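PDB 3L6N: metallo-beta-lactamase from Chryseobacterium indologenes, which hydrolyses the beta-lactam ring of penicillins, cephalosporins and carbapenems with the help of zinc ions, conferring resistance to these antibiotics. Local coordinates for residues 33-38 against 62-67. Residues are numbered along the deposited sequence; the frame is centred on the assembly and turned at random.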
loop_
_atom_site.group_PDB
_atom_site.type_symbol
_atom_site.label_atom_id
_atom_site.label_comp_id
_atom_site.label_asym_id
_atom_site.label_seq_id
_atom_site.Cartn_x
_atom_site.Cartn_y
_atom_site.Cartn_z
ATOM N N SER A 33 4.985 0.897 -2.594
ATOM C CA SER A 33 4.438 1.181 -1.270
ATOM C C SER A 33 4.655 2.663 -1.004
ATOM O O SER A 33 5.174 3.387 -1.862
ATOM C CB SER A 33 5.122 0.299 -0.216
ATOM O OG SER A 33 4.755 -1.068 -0.417
ATOM N N MET A 34 4.229 3.136 0.165
ATOM C CA MET A 34 4.421 4.548 0.491
ATOM C C MET A 34 4.886 4.697 1.923
ATOM O O MET A 34 4.680 3.811 2.751
ATOM C CB MET A 34 3.116 5.335 0.284
ATOM C CG MET A 34 2.596 5.232 -1.126
ATOM S SD MET A 34 1.309 6.429 -1.514
ATOM C CE MET A 34 2.279 7.913 -1.827
ATOM N N TYR A 35 5.516 5.826 2.210
ATOM C CA TYR A 35 5.658 6.233 3.600
ATOM C C TYR A 35 5.451 7.721 3.790
ATOM O O TYR A 35 5.648 8.503 2.875
ATOM C CB TYR A 35 6.976 5.739 4.221
ATOM C CG TYR A 35 8.280 6.405 3.810
ATOM C CD1 TYR A 35 8.631 7.677 4.281
ATOM C CD2 TYR A 35 9.210 5.718 3.012
ATOM C CE1 TYR A 35 9.879 8.271 3.945
ATOM C CE2 TYR A 35 10.423 6.297 2.666
ATOM C CZ TYR A 35 10.761 7.556 3.132
ATOM O OH TYR A 35 11.976 8.100 2.796
ATOM N N LEU A 36 5.030 8.101 4.989
ATOM C CA LEU A 36 4.700 9.498 5.265
ATOM C C LEU A 36 5.493 9.973 6.470
ATOM O O LEU A 36 5.394 9.395 7.547
ATOM C CB LEU A 36 3.193 9.635 5.522
ATOM C CG LEU A 36 2.624 11.025 5.845
ATOM C CD1 LEU A 36 2.837 12.010 4.720
ATOM C CD2 LEU A 36 1.131 10.873 6.169
ATOM N N VAL A 37 6.304 11.014 6.270
ATOM C CA VAL A 37 7.094 11.591 7.364
ATOM C C VAL A 37 6.164 12.490 8.166
ATOM O O VAL A 37 5.433 13.274 7.581
ATOM C CB VAL A 37 8.249 12.427 6.830
ATOM C CG1 VAL A 37 9.022 13.037 7.977
ATOM C CG2 VAL A 37 9.185 11.545 5.988
ATOM N N THR A 38 6.173 12.332 9.484
ATOM C CA THR A 38 5.368 13.195 10.365
ATOM C C THR A 38 6.275 13.730 11.455
ATOM O O THR A 38 7.388 13.245 11.632
ATOM C CB THR A 38 4.156 12.448 11.019
ATOM O OG1 THR A 38 4.549 11.843 12.259
ATOM C CG2 THR A 38 3.560 11.378 10.078
ATOM N N LYS A 62 15.747 6.131 8.979
ATOM C CA LYS A 62 16.408 6.810 10.096
ATOM C C LYS A 62 17.540 7.724 9.626
ATOM O O LYS A 62 17.675 8.858 10.089
ATOM C CB LYS A 62 16.924 5.786 11.127
ATOM C CG LYS A 62 17.805 6.393 12.236
ATOM C CD LYS A 62 17.070 7.423 13.083
ATOM C CE LYS A 62 17.999 7.983 14.172
ATOM N NZ LYS A 62 17.278 8.938 15.073
ATOM N N LYS A 63 18.359 7.234 8.706
ATOM C CA LYS A 63 19.470 8.037 8.180
ATOM C C LYS A 63 18.968 9.244 7.373
ATOM O O LYS A 63 19.531 10.344 7.468
ATOM C CB LYS A 63 20.390 7.153 7.332
ATOM C CG LYS A 63 21.646 7.830 6.807
ATOM C CD LYS A 63 22.476 6.802 6.047
ATOM C CE LYS A 63 23.584 7.448 5.241
ATOM N NZ LYS A 63 24.347 6.400 4.500
ATOM N N ARG A 64 17.901 9.033 6.601
ATOM C CA ARG A 64 17.342 10.059 5.723
ATOM C C ARG A 64 16.632 11.152 6.503
ATOM O O ARG A 64 16.802 12.334 6.210
ATOM C CB ARG A 64 16.354 9.429 4.727
ATOM C CG ARG A 64 15.953 10.327 3.569
ATOM C CD ARG A 64 15.271 9.460 2.508
ATOM N NE ARG A 64 14.811 10.217 1.340
ATOM C CZ ARG A 64 15.184 9.975 0.087
ATOM N NH1 ARG A 64 16.056 9.007 -0.179
ATOM N NH2 ARG A 64 14.681 10.701 -0.906
ATOM N N HIS A 65 15.846 10.747 7.495
ATOM C CA HIS A 65 14.929 11.670 8.167
ATOM C C HIS A 65 15.201 11.890 9.646
ATOM O O HIS A 65 14.570 12.746 10.264
ATOM C CB HIS A 65 13.490 11.184 7.990
ATOM C CG HIS A 65 13.103 10.972 6.563
ATOM N ND1 HIS A 65 12.949 12.014 5.672
ATOM C CD2 HIS A 65 12.847 9.837 5.868
ATOM C CE1 HIS A 65 12.609 11.530 4.490
ATOM N NE2 HIS A 65 12.530 10.214 4.585
ATOM N N ASN A 66 16.127 11.114 10.202
ATOM C CA ASN A 66 16.424 11.141 11.644
ATOM C C ASN A 66 15.213 10.775 12.508
ATOM O O ASN A 66 15.084 11.210 13.669
ATOM C CB ASN A 66 17.007 12.507 12.039
ATOM C CG ASN A 66 18.002 12.405 13.176
ATOM O OD1 ASN A 66 18.338 11.311 13.618
ATOM N ND2 ASN A 66 18.495 13.552 13.645
ATOM N N LEU A 67 14.326 9.978 11.919
ATOM C CA LEU A 67 13.087 9.560 12.563
ATOM C C LEU A 67 12.877 8.058 12.465
ATOM O O LEU A 67 13.295 7.428 11.490
ATOM C CB LEU A 67 11.898 10.290 11.942
ATOM C CG LEU A 67 11.795 11.771 12.317
ATOM C CD1 LEU A 67 10.871 12.496 11.352
ATOM C CD2 LEU A 67 11.321 11.942 13.750
#
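Y35 and H65 reach toward each other tip to tip, and Y35 OH shares a hydrogen bond of 2.8 Å with H65 NE2, in which either partner could be the donor. The hydroxyl arrives at the edge of the imidazole, in its plane, while the two rings meet rim to rim with their planes 77° apart. Tyrosine suits this place because its long, flat ring can pack on Y18, V42 and L44 and still deliver a polar atom to the helix end; CG, between the backbone N and the carbonyl carbon (chi1 73°), sets the direction in which the ring leaves the strand. The ring also stacks with that of H16, from the adjacent strand 15-24.

Histidine offers a flat face besides its edge nitrogen. V37, on the same side of strand 27-38, uses that face: CG2 stands 3.7 Å from the ring centroid, only 8° off the normal, a CH-pi contact. R64 CG lies over the opposite face, offset toward the rim. In this alpha-beta/beta-alpha sandwich the contact joins the larger mixed sheet to the last turn of helix 54-65, away from the two zinc ions. Past H65 the chain leaves the helix at N66, whose positive phi asparagine tolerates well, and L67 then points toward the strand. Valine's second methyl, CG1, meets CD1 of leucine's branched apolar end at 3.9 Å, the side chains crossing at about a right angle; L67 CD1 also lies 3.6 Å from T38 O.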